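Local coordinates for protein type I modular polyketide synthase (Streptomyces albus subsp. albus, PDB 6IYT) that probably transfers an extender unit, thought to be ethylmalonyl, from coenzyme A towards the acyl carrier protein during assembly of the polyketide salinomycin, at residues Gly134-Leu139 with Phe189-Ser194; Ser155-His160 with Asp230-Val235; Ala196-Ser201 with Arg429-Ser434; Gly280-Arg285 with Pro398-Gly403. All coordinates share one frame; numbering follows the deposited sequence.

The four contacts run through one acyltransferase domain. Contacts 1 and 3 share helix 181-200, with centres about 12 Å apart, and meet where L139 touches V431. Contact 2 lies on the outer side of contact 1, centres about 16 Å apart, and joins it through F189 and T190; its segments alternate with those of contact 1 along the chain. Contact 4 stands apart, its centre about 22 Å from those of contacts 1 and 3, and both its segments fall between those of contact 3 in sequence. Contacts 1 to 3 thus knit the helices of the larger, hydrolase-like part, while contact 4 ties it to the smaller mixed sheet.

Contact 1: residues Gly134-Leu139 with Phe189-Ser194; sequences GMAVEL and FTVMVS
A136 and V191 bring their CA atoms to 7.1 Å where the start of helix 137-142 passes the middle of helix 181-200. The turn at A136 takes a positive phi of 82°, the residue holds the N-cap position, and the chain passes from loop into helix there, with the small methyl group directed at the neighbour. A136 CB rests against V191 CG2 at 4.0 Å; alanine suits this spot because the backbone already runs close. M135 supplies the longer reach. Its chain bends at chi3 (-73°), which lays the terminal methyl across the valine fork: M135 CE lies 3.6 Å from V191 CG1 and 3.9 Å from V191 CG2. The branched valine thus offers both methyl groups to one thioether chain and still has CG2 for the alanine. One turn along, S194 OG donates to T190 O at 2.8 Å, while S194 N approaches the same oxygen from the other face of its carbonyl plane, so the buried hydroxyl is satisfied within its own helix. V169 of helix 165-170 covers A136. The contact is apolar packing of the N-terminal end of one helix on the side of another, in the alpha/beta hydrolase-like part of an acyltransferase.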
loop_
_atom_site.group_PDB
_atom_site.type_symbol
_atom_site.label_atom_id
_atom_site.label_comp_id
_atom_site.label_asym_id
_atom_site.label_seq_id
_atom_site.Cartn_x
_atom_site.Cartn_y
_atom_site.Cartn_z
ATOM N N GLY A 134 -5.777 -6.688 -13.800
ATOM C CA GLY A 134 -7.110 -6.868 -13.215
ATOM C C GLY A 134 -7.268 -6.257 -11.826
ATOM O O GLY A 134 -8.340 -6.335 -11.230
ATOM N N MET A 135 -6.205 -5.635 -11.305
ATOM C CA MET A 135 -6.287 -4.944 -9.995
ATOM C C MET A 135 -7.439 -3.921 -9.950
ATOM O O MET A 135 -7.755 -3.273 -10.953
ATOM C CB MET A 135 -4.957 -4.229 -9.670
ATOM C CG MET A 135 -4.636 -3.062 -10.596
ATOM S SD MET A 135 -3.065 -2.316 -10.155
ATOM C CE MET A 135 -3.515 -1.467 -8.660
ATOM N N ALA A 136 -8.060 -3.814 -8.779
ATOM C CA ALA A 136 -9.075 -2.780 -8.451
ATOM C C ALA A 136 -10.483 -3.079 -8.942
ATOM O O ALA A 136 -11.431 -2.520 -8.431
ATOM C CB ALA A 136 -8.646 -1.393 -8.914
ATOM N N VAL A 137 -10.606 -3.915 -9.968
ATOM C CA VAL A 137 -11.908 -4.188 -10.567
ATOM C C VAL A 137 -12.872 -4.776 -9.533
ATOM O O VAL A 137 -13.984 -4.344 -9.411
ATOM C CB VAL A 137 -11.804 -5.163 -11.771
ATOM C CG1 VAL A 137 -13.195 -5.450 -12.327
ATOM C CG2 VAL A 137 -10.916 -4.582 -12.841
ATOM N N GLU A 138 -12.428 -5.776 -8.806
ATOM C CA GLU A 138 -13.320 -6.486 -7.919
ATOM C C GLU A 138 -13.665 -5.607 -6.736
ATOM O O GLU A 138 -14.794 -5.607 -6.274
ATOM C CB GLU A 138 -12.701 -7.791 -7.440
ATOM C CG GLU A 138 -13.664 -8.634 -6.626
ATOM C CD GLU A 138 -13.037 -9.934 -6.135
ATOM O OE1 GLU A 138 -13.657 -10.595 -5.246
ATOM O OE2 GLU A 138 -11.881 -10.236 -6.556
ATOM N N LEU A 139 -12.756 -4.695 -6.382
ATOM C CA LEU A 139 -13.034 -3.787 -5.281
ATOM C C LEU A 139 -13.964 -2.620 -5.690
ATOM O O LEU A 139 -14.879 -2.279 -4.966
ATOM C CB LEU A 139 -11.729 -3.271 -4.667
ATOM C CG LEU A 139 -11.859 -2.709 -3.271
ATOM C CD1 LEU A 139 -12.456 -3.740 -2.327
ATOM C CD2 LEU A 139 -10.514 -2.216 -2.765
ATOM N N PHE A 189 -1.696 5.952 -8.909
ATOM C CA PHE A 189 -2.047 7.065 -8.074
ATOM C C PHE A 189 -3.512 6.969 -7.603
ATOM O O PHE A 189 -3.786 7.055 -6.422
ATOM C CB PHE A 189 -1.837 8.365 -8.838
ATOM C CG PHE A 189 -2.444 9.560 -8.184
ATOM C CD1 PHE A 189 -1.756 10.244 -7.196
ATOM C CD2 PHE A 189 -3.584 10.108 -8.677
ATOM C CE1 PHE A 189 -2.277 11.391 -6.613
ATOM C CE2 PHE A 189 -4.109 11.260 -8.133
ATOM C CZ PHE A 189 -3.443 11.912 -7.092
ATOM N N THR A 190 -4.418 6.690 -8.530
ATOM C CA THR A 190 -5.837 6.652 -8.208
ATOM C C THR A 190 -6.119 5.498 -7.285
ATOM O O THR A 190 -6.787 5.670 -6.277
ATOM C CB THR A 190 -6.720 6.542 -9.473
ATOM O OG1 THR A 190 -6.548 5.257 -10.076
ATOM C CG2 THR A 190 -6.351 7.578 -10.413
ATOM N N VAL A 191 -5.490 4.375 -7.546
ATOM C CA VAL A 191 -5.726 3.187 -6.742
ATOM C C VAL A 191 -5.156 3.376 -5.308
ATOM O O VAL A 191 -5.849 3.084 -4.314
ATOM C CB VAL A 191 -5.129 1.939 -7.394
ATOM C CG1 VAL A 191 -5.064 0.814 -6.405
ATOM C CG2 VAL A 191 -5.932 1.532 -8.608
ATOM N N MET A 192 -3.964 3.968 -5.198
ATOM C CA MET A 192 -3.293 4.100 -3.859
ATOM C C MET A 192 -4.028 5.112 -2.972
ATOM O O MET A 192 -4.269 4.874 -1.780
ATOM C CB MET A 192 -1.846 4.527 -4.037
ATOM C CG MET A 192 -0.926 3.397 -4.402
ATOM S SD MET A 192 0.827 3.871 -4.331
ATOM C CE MET A 192 0.906 5.155 -5.534
ATOM N N VAL A 193 -4.452 6.200 -3.562
ATOM C CA VAL A 193 -5.196 7.169 -2.815
ATOM C C VAL A 193 -6.529 6.579 -2.376
ATOM O O VAL A 193 -6.993 6.835 -1.261
ATOM C CB VAL A 193 -5.428 8.453 -3.647
ATOM C CG1 VAL A 193 -6.378 9.387 -2.912
ATOM C CG2 VAL A 193 -4.099 9.158 -3.948
ATOM N N SER A 194 -7.186 5.823 -3.259
ATOM C CA SER A 194 -8.519 5.308 -2.943
ATOM C C SER A 194 -8.476 4.183 -1.925
ATOM O O SER A 194 -9.417 4.006 -1.138
ATOM C CB SER A 194 -9.227 4.812 -4.201
ATOM O OG SER A 194 -9.311 5.845 -5.158
#

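Contact 2: residues Ser155-His160 with Asp230-Val235; sequences SAVEAH and DAAQVV
H160 and Q233 stack at the outer border of the packing between helix 144-158 and helix 228-245, H160 standing in the turn that follows the first. The imidazole and amide planes are only 20° apart, and Q233 CG sits over the ring in a CH-pi contact, 3.7 Å from the H160 centroid and 14° off its normal. The amide carbon Q233 CD comes within 3.3 Å of H160 CE1, the two side chains crossing at about a right angle. With its CG anti to the backbone N, Q233 runs extended under the ring, laying methylene and amide along one face; A159 CB covers the opposite face. Both residues suit a partly exposed border, since each combines a flat surface with polar edges. Deeper in, A232 CB nestles against the A156 backbone, 3.6 Å from A156 C, and meets A156 CB at 3.8 Å. These small methyls let the V157 and A232 CA atoms approach to 4.9 Å. Further out, V157 turns to T190 and A231 to F189, both on helix 181-200, while F337 touches Q233. E158 OE1 accepts from V165 N, and D230 OD2 from E339 N. Beside the alanine pair, V157 CG1 lies 4.0 Å from A232 CB.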
loop_
_atom_site.group_PDB
_atom_site.type_symbol
_atom_site.label_atom_id
_atom_site.label_comp_id
_atom_site.label_asym_id
_atom_site.label_seq_id
_atom_site.Cartn_x
_atom_site.Cartn_y
_atom_site.Cartn_z
ATOM N N SER A 155 -11.649 11.684 -11.443
ATOM C CA SER A 155 -12.114 12.933 -12.039
ATOM C C SER A 155 -11.012 13.925 -12.096
ATOM O O SER A 155 -10.911 14.665 -13.047
ATOM C CB SER A 155 -13.284 13.523 -11.271
ATOM O OG SER A 155 -14.433 12.723 -11.465
ATOM N N ALA A 156 -10.190 13.947 -11.053
ATOM C CA ALA A 156 -9.049 14.817 -11.016
ATOM C C ALA A 156 -8.039 14.453 -12.080
ATOM O O ALA A 156 -7.523 15.337 -12.776
ATOM C CB ALA A 156 -8.412 14.812 -9.630
ATOM N N VAL A 157 -7.785 13.165 -12.295
ATOM C CA VAL A 157 -6.830 12.840 -13.328
ATOM C C VAL A 157 -7.396 12.986 -14.752
ATOM O O VAL A 157 -6.711 13.503 -15.626
ATOM C CB VAL A 157 -6.046 11.541 -13.152
ATOM C CG1 VAL A 157 -6.158 10.935 -11.784
ATOM C CG2 VAL A 157 -6.201 10.600 -14.325
ATOM N N GLU A 158 -8.707 12.887 -14.863
ATOM C CA GLU A 158 -9.354 12.959 -16.177
ATOM C C GLU A 158 -9.504 14.390 -16.672
ATOM O O GLU A 158 -9.807 14.608 -17.832
ATOM C CB GLU A 158 -10.719 12.257 -16.129
ATOM C CG GLU A 158 -10.571 10.774 -16.148
ATOM C CD GLU A 158 -11.799 10.042 -15.719
ATOM O OE1 GLU A 158 -11.691 8.812 -15.493
ATOM O OE2 GLU A 158 -12.892 10.623 -15.815
ATOM N N ALA A 159 -9.223 15.358 -15.808
ATOM C CA ALA A 159 -9.108 16.759 -16.251
ATOM C C ALA A 159 -7.912 16.936 -17.189
ATOM O O ALA A 159 -7.822 17.950 -17.910
ATOM C CB ALA A 159 -8.999 17.678 -15.065
ATOM N N HIS A 160 -7.011 15.947 -17.200
ATOM C CA HIS A 160 -5.690 16.095 -17.867
ATOM C C HIS A 160 -5.355 14.980 -18.844
ATOM O O HIS A 160 -4.250 14.945 -19.415
ATOM C CB HIS A 160 -4.591 16.198 -16.833
ATOM C CG HIS A 160 -4.791 17.300 -15.870
ATOM N ND1 HIS A 160 -4.638 18.620 -16.227
ATOM C CD2 HIS A 160 -5.352 17.307 -14.643
ATOM C CE1 HIS A 160 -5.026 19.388 -15.231
ATOM N NE2 HIS A 160 -5.405 18.616 -14.236
ATOM N N ASP A 230 -3.963 19.179 -8.288
ATOM C CA ASP A 230 -2.530 19.414 -8.495
ATOM C C ASP A 230 -1.769 18.089 -8.484
ATOM O O ASP A 230 -0.936 17.867 -9.332
ATOM C CB ASP A 230 -1.940 20.348 -7.429
ATOM C CG ASP A 230 -2.155 21.851 -7.747
ATOM O OD1 ASP A 230 -2.719 22.191 -8.822
ATOM O OD2 ASP A 230 -1.747 22.690 -6.896
ATOM N N ALA A 231 -2.070 17.209 -7.520
ATOM C CA ALA A 231 -1.382 15.896 -7.454
ATOM C C ALA A 231 -1.651 15.094 -8.736
ATOM O O ALA A 231 -0.729 14.543 -9.368
ATOM C CB ALA A 231 -1.854 15.112 -6.217
ATOM N N ALA A 232 -2.894 15.060 -9.150
ATOM C CA ALA A 232 -3.250 14.381 -10.372
ATOM C C ALA A 232 -2.504 14.918 -11.586
ATOM O O ALA A 232 -1.966 14.153 -12.401
ATOM C CB ALA A 232 -4.746 14.430 -10.586
ATOM N N GLN A 233 -2.433 16.227 -11.701
ATOM C CA GLN A 233 -1.760 16.842 -12.800
ATOM C C GLN A 233 -0.246 16.587 -12.782
ATOM O O GLN A 233 0.344 16.345 -13.841
ATOM C CB GLN A 233 -2.060 18.349 -12.839
ATOM C CG GLN A 233 -1.618 19.014 -14.111
ATOM C CD GLN A 233 -2.052 20.476 -14.214
ATOM O OE1 GLN A 233 -2.748 20.997 -13.358
ATOM N NE2 GLN A 233 -1.724 21.093 -15.329
ATOM N N VAL A 234 0.358 16.530 -11.591
ATOM C CA VAL A 234 1.764 16.188 -11.482
ATOM C C VAL A 234 2.022 14.787 -12.014
ATOM O O VAL A 234 2.953 14.574 -12.820
ATOM C CB VAL A 234 2.306 16.295 -10.057
ATOM C CG1 VAL A 234 3.696 15.760 -9.987
ATOM C CG2 VAL A 234 2.291 17.731 -9.561
ATOM N N VAL A 235 1.244 13.819 -11.563
ATOM C CA VAL A 235 1.522 12.440 -11.971
ATOM C C VAL A 235 1.251 12.211 -13.461
ATOM O O VAL A 235 2.040 11.537 -14.130
ATOM C CB VAL A 235 0.808 11.378 -11.100
ATOM C CG1 VAL A 235 -0.678 11.366 -11.344
ATOM C CG2 VAL A 235 1.392 9.999 -11.389
#

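Contact 3: residues Ala196-Ser201 with Arg429-Ser434; sequences AAVWQS and RRVLTS
A buried helix-helix contact in the hydrolase-like part of the acyltransferase brings V198 and W199, near the end of helix 181-200, against V431 and S434 of helix 428-439. The two valines meet tip to tip, V198 CG1 to V431 CG1 at 3.8 Å. In both residues CG1 stands anti to the backbone N (chi1 170° in V198), and these compact branched groups span a backbone gap of 8.3 Å between the V198 and V431 CA atoms. W199 works differently, with the far rim of its indole. W199 CH2 lies 3.7 Å from S434 O, which sits at the ring edge near its plane, and W199 CZ2 lies 4.1 Å from S434 CB. Serine is small enough to admit this rim, and its buried hydroxyl is well supplied: R430 NH2 donates to S434 OG at 2.9 Å, from a guanidinium itself salt-bridged to E425 and E437, and T420 O is a further partner. T420 also serves the indole, its OG1 bonding to W199 NE1, so one residue helps to fix both sides of the contact. F435 meets the indole with the planes inclined at about 60°. F146 of helix 144-158 covers V198, while Q418 of strand 416-418 touches both W199 and S434.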
loop_
_atom_site.group_PDB
_atom_site.type_symbol
_atom_site.label_atom_id
_atom_site.label_comp_id
_atom_site.label_asym_id
_atom_site.label_seq_id
_atom_site.Cartn_x
_atom_site.Cartn_y
_atom_site.Cartn_z
ATOM N N ALA A 196 -6.526 4.148 0.578
ATOM C CA ALA A 196 -6.409 4.773 1.914
ATOM C C ALA A 196 -7.822 5.053 2.518
ATOM O O ALA A 196 -8.039 4.901 3.734
ATOM C CB ALA A 196 -5.607 6.028 1.831
ATOM N N ALA A 197 -8.815 5.281 1.657
ATOM C CA ALA A 197 -10.164 5.501 2.119
ATOM C C ALA A 197 -10.828 4.237 2.669
ATOM O O ALA A 197 -11.713 4.328 3.491
ATOM C CB ALA A 197 -11.020 6.104 1.016
ATOM N N VAL A 198 -10.406 3.061 2.201
ATOM C CA VAL A 198 -10.919 1.808 2.719
ATOM C C VAL A 198 -10.483 1.654 4.183
ATOM O O VAL A 198 -11.273 1.330 5.041
ATOM C CB VAL A 198 -10.417 0.609 1.880
ATOM C CG1 VAL A 198 -10.738 -0.711 2.547
ATOM C CG2 VAL A 198 -11.002 0.675 0.477
ATOM N N TRP A 199 -9.214 1.906 4.454
ATOM C CA TRP A 199 -8.721 1.893 5.858
ATOM C C TRP A 199 -9.432 2.964 6.690
ATOM O O TRP A 199 -9.778 2.733 7.843
ATOM C CB TRP A 199 -7.193 2.106 5.902
ATOM C CG TRP A 199 -6.402 0.892 5.426
ATOM C CD1 TRP A 199 -5.742 0.758 4.245
ATOM C CD2 TRP A 199 -6.113 -0.302 6.172
ATOM N NE1 TRP A 199 -5.162 -0.459 4.168
ATOM C CE2 TRP A 199 -5.345 -1.125 5.345
ATOM C CE3 TRP A 199 -6.494 -0.774 7.425
ATOM C CZ2 TRP A 199 -4.886 -2.393 5.754
ATOM C CZ3 TRP A 199 -6.011 -2.032 7.845
ATOM C CH2 TRP A 199 -5.238 -2.816 7.003
ATOM N N GLN A 200 -9.557 4.146 6.141
ATOM C CA GLN A 200 -10.209 5.234 6.825
ATOM C C GLN A 200 -11.618 4.858 7.309
ATOM O O GLN A 200 -12.023 5.242 8.409
ATOM C CB GLN A 200 -10.287 6.420 5.884
ATOM C CG GLN A 200 -10.974 7.635 6.459
ATOM C CD GLN A 200 -10.951 8.800 5.478
ATOM O OE1 GLN A 200 -10.731 8.613 4.270
ATOM N NE2 GLN A 200 -11.121 10.000 5.990
ATOM N N SER A 201 -12.304 3.997 6.559
ATOM C CA SER A 201 -13.683 3.627 6.867
ATOM C C SER A 201 -13.814 2.738 8.118
ATOM O O SER A 201 -14.910 2.675 8.743
ATOM C CB SER A 201 -14.350 2.931 5.648
ATOM O OG SER A 201 -14.033 1.547 5.617
ATOM N N ARG A 429 -12.617 -10.547 0.650
ATOM C CA ARG A 429 -11.796 -11.424 1.475
ATOM C C ARG A 429 -10.413 -10.797 1.740
ATOM O O ARG A 429 -9.935 -10.785 2.880
ATOM C CB ARG A 429 -11.643 -12.811 0.895
ATOM C CG ARG A 429 -10.607 -13.630 1.684
ATOM C CD ARG A 429 -10.468 -15.038 1.168
ATOM N NE ARG A 429 -11.586 -15.851 1.573
ATOM C CZ ARG A 429 -11.670 -16.440 2.766
ATOM N NH1 ARG A 429 -12.691 -17.207 3.034
ATOM N NH2 ARG A 429 -10.666 -16.334 3.652
ATOM N N ARG A 430 -9.769 -10.297 0.701
ATOM C CA ARG A 430 -8.463 -9.661 0.874
ATOM C C ARG A 430 -8.498 -8.458 1.818
ATOM O O ARG A 430 -7.637 -8.326 2.689
ATOM C CB ARG A 430 -7.865 -9.243 -0.483
ATOM C CG ARG A 430 -6.490 -8.627 -0.374
ATOM C CD ARG A 430 -5.474 -9.583 0.171
ATOM N NE ARG A 430 -5.182 -9.369 1.594
ATOM C CZ ARG A 430 -4.300 -10.070 2.298
ATOM N NH1 ARG A 430 -3.762 -11.181 1.795
ATOM N NH2 ARG A 430 -4.038 -9.733 3.554
ATOM N N VAL A 431 -9.479 -7.590 1.664
ATOM C CA VAL A 431 -9.619 -6.433 2.566
ATOM C C VAL A 431 -9.784 -6.921 4.002
ATOM O O VAL A 431 -9.129 -6.419 4.922
ATOM C CB VAL A 431 -10.790 -5.538 2.162
ATOM C CG1 VAL A 431 -11.014 -4.436 3.181
ATOM C CG2 VAL A 431 -10.519 -4.937 0.773
ATOM N N LEU A 432 -10.773 -7.772 4.222
ATOM C CA LEU A 432 -11.020 -8.278 5.576
ATOM C C LEU A 432 -9.809 -8.985 6.156
ATOM O O LEU A 432 -9.583 -8.936 7.387
ATOM C CB LEU A 432 -12.224 -9.219 5.581
ATOM C CG LEU A 432 -13.597 -8.583 5.309
ATOM C CD1 LEU A 432 -14.669 -9.664 5.283
ATOM C CD2 LEU A 432 -13.938 -7.523 6.334
ATOM N N THR A 433 -9.079 -9.712 5.312
ATOM C CA THR A 433 -7.841 -10.393 5.737
ATOM C C THR A 433 -6.738 -9.409 6.175
ATOM O O THR A 433 -6.183 -9.545 7.251
ATOM C CB THR A 433 -7.325 -11.372 4.665
ATOM O OG1 THR A 433 -8.342 -12.348 4.377
ATOM C CG2 THR A 433 -6.096 -12.093 5.162
ATOM N N SER A 434 -6.587 -8.315 5.451
ATOM C CA SER A 434 -5.665 -7.289 5.850
ATOM C C SER A 434 -6.111 -6.585 7.123
ATOM O O SER A 434 -5.294 -6.333 8.039
ATOM C CB SER A 434 -5.459 -6.293 4.705
ATOM O OG SER A 434 -4.811 -6.951 3.624
#

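Contact 4: residues Gly280-Arg285 with Pro398-Gly403; sequences GNNGPR and PVLTYG
L400, which meets N282 across this contact, has its backbone N held by E393 OE1, while the other carboxylate oxygen of the same glutamate takes V399 N. That double grip fixes the bend leading into helix 401-411. On the facing side, N282 and G283 form a classic beta bulge at the end of strand 276-283, both lying opposite the first residue of strand 286-291 in the mixed sheet of the smaller part of the acyltransferase. L400 CD2 comes in over the flat of the N282 amide, 3.7 Å from ND2 and 3.8 Å from CG. CD1 of the leucine runs anti to CA (chi2 173°), and the other branch, CD2, turns to the N282 amide. An amide face is a tolerant surface for a methyl group, while the amide edges keep their polarity; N282 also touches H212, and F376 packs on both residues. L400 lies near a GxSxG sequence that fits the nucleophile elbow of such enzymes, consistent with a place beside the active-site cleft between the two parts. Glycine suits both remaining positions: G283 and G403 bring their CA atoms to 4.6 Å, a beta carbon on G403 would run into N282 O, and one on G283 would be jammed against P284 CD and come tight to G403 O. G283 CA lies 4.2 Å from G403 O, an oxygen that bonds with T407 OG1. P284 follows the bulge and touches E406 and T407 of the helix. N282 O, buried without a hydrogen-bonding partner in the model, lies 3.6 Å from G403 CA.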
loop_
_atom_site.group_PDB
_atom_site.type_symbol
_atom_site.label_atom_id
_atom_site.label_comp_id
_atom_site.label_asym_id
_atom_site.label_seq_id
_atom_site.Cartn_x
_atom_site.Cartn_y
_atom_site.Cartn_z
ATOM N N GLY A 280 17.649 3.457 -5.196
ATOM C CA GLY A 280 16.851 3.393 -3.981
ATOM C C GLY A 280 17.479 2.496 -2.944
ATOM O O GLY A 280 17.993 1.451 -3.260
ATOM N N ASN A 281 17.296 2.857 -1.696
ATOM C CA ASN A 281 17.594 1.968 -0.576
ATOM C C ASN A 281 16.338 1.660 0.189
ATOM O O ASN A 281 15.765 2.551 0.805
ATOM C CB ASN A 281 18.604 2.626 0.365
ATOM C CG ASN A 281 19.932 2.874 -0.299
ATOM O OD1 ASN A 281 20.816 2.020 -0.279
ATOM N ND2 ASN A 281 20.059 4.006 -0.944
ATOM N N ASN A 282 15.889 0.404 0.127
ATOM C CA ASN A 282 14.601 0.018 0.672
ATOM C C ASN A 282 14.702 -0.754 1.963
ATOM O O ASN A 282 13.724 -0.831 2.744
ATOM C CB ASN A 282 13.835 -0.806 -0.327
ATOM C CG ASN A 282 13.273 0.025 -1.444
ATOM O OD1 ASN A 282 13.396 1.259 -1.433
ATOM N ND2 ASN A 282 12.836 -0.646 -2.503
ATOM N N GLY A 283 15.836 -1.407 2.155
ATOM C CA GLY A 283 16.145 -2.048 3.429
ATOM C C GLY A 283 17.579 -2.508 3.437
ATOM O O GLY A 283 18.296 -2.313 2.439
ATOM N N PRO A 284 18.007 -3.178 4.533
ATOM C CA PRO A 284 19.446 -3.453 4.679
ATOM C C PRO A 284 19.946 -4.381 3.590
ATOM O O PRO A 284 21.140 -4.341 3.231
ATOM C CB PRO A 284 19.553 -4.148 6.044
ATOM C CG PRO A 284 18.256 -3.950 6.727
ATOM C CD PRO A 284 17.283 -3.280 5.804
ATOM N N ARG A 285 19.021 -5.129 2.978
ATOM C CA ARG A 285 19.382 -6.075 1.950
ATOM C C ARG A 285 18.462 -5.957 0.760
ATOM O O ARG A 285 18.265 -6.905 0.022
ATOM C CB ARG A 285 19.354 -7.503 2.501
ATOM C CG ARG A 285 20.342 -7.718 3.638
ATOM C CD ARG A 285 21.187 -8.960 3.413
ATOM N NE ARG A 285 21.699 -9.492 4.670
ATOM C CZ ARG A 285 22.685 -8.943 5.379
ATOM N NH1 ARG A 285 23.039 -9.479 6.541
ATOM N NH2 ARG A 285 23.328 -7.878 4.923
ATOM N N PRO A 398 2.006 -5.822 -1.977
ATOM C CA PRO A 398 2.947 -5.218 -0.991
ATOM C C PRO A 398 4.366 -5.267 -1.487
ATOM O O PRO A 398 4.847 -6.343 -1.914
ATOM C CB PRO A 398 2.811 -6.085 0.253
ATOM C CG PRO A 398 1.814 -7.111 -0.038
ATOM C CD PRO A 398 1.368 -7.035 -1.471
ATOM N N VAL A 399 4.967 -4.109 -1.667
ATOM C CA VAL A 399 6.287 -4.083 -2.206
ATOM C C VAL A 399 7.327 -3.526 -1.290
ATOM O O VAL A 399 8.493 -3.774 -1.504
ATOM C CB VAL A 399 6.348 -3.401 -3.571
ATOM C CG1 VAL A 399 5.556 -4.214 -4.602
ATOM C CG2 VAL A 399 5.847 -1.994 -3.502
ATOM N N LEU A 400 6.921 -2.801 -0.260
ATOM C CA LEU A 400 7.877 -2.241 0.695
ATOM C C LEU A 400 7.757 -2.827 2.107
ATOM O O LEU A 400 8.584 -2.556 2.961
ATOM C CB LEU A 400 7.741 -0.713 0.735
ATOM C CG LEU A 400 8.077 -0.015 -0.572
ATOM C CD1 LEU A 400 7.742 1.487 -0.510
ATOM C CD2 LEU A 400 9.523 -0.236 -0.937
ATOM N N THR A 401 6.766 -3.672 2.333
ATOM C CA THR A 401 6.564 -4.254 3.664
ATOM C C THR A 401 7.747 -5.140 4.059
ATOM O O THR A 401 8.204 -5.097 5.209
ATOM C CB THR A 401 5.283 -5.111 3.737
ATOM O OG1 THR A 401 5.272 -5.999 2.649
ATOM C CG2 THR A 401 3.987 -4.226 3.719
ATOM N N TYR A 402 8.291 -5.876 3.104
ATOM C CA TYR A 402 9.464 -6.739 3.391
ATOM C C TYR A 402 10.646 -5.895 3.868
ATOM O O TYR A 402 11.258 -6.185 4.900
ATOM C CB TYR A 402 9.859 -7.532 2.160
ATOM C CG TYR A 402 11.000 -8.492 2.407
ATOM C CD1 TYR A 402 10.785 -9.694 3.069
ATOM C CD2 TYR A 402 12.308 -8.170 2.028
ATOM C CE1 TYR A 402 11.815 -10.595 3.271
ATOM C CE2 TYR A 402 13.344 -9.068 2.222
ATOM C CZ TYR A 402 13.082 -10.289 2.831
ATOM O OH TYR A 402 14.104 -11.174 3.068
ATOM N N GLY A 403 10.874 -4.785 3.187
ATOM C CA GLY A 403 11.941 -3.860 3.551
ATOM C C GLY A 403 11.724 -3.194 4.897
ATOM O O GLY A 403 12.662 -2.985 5.640
#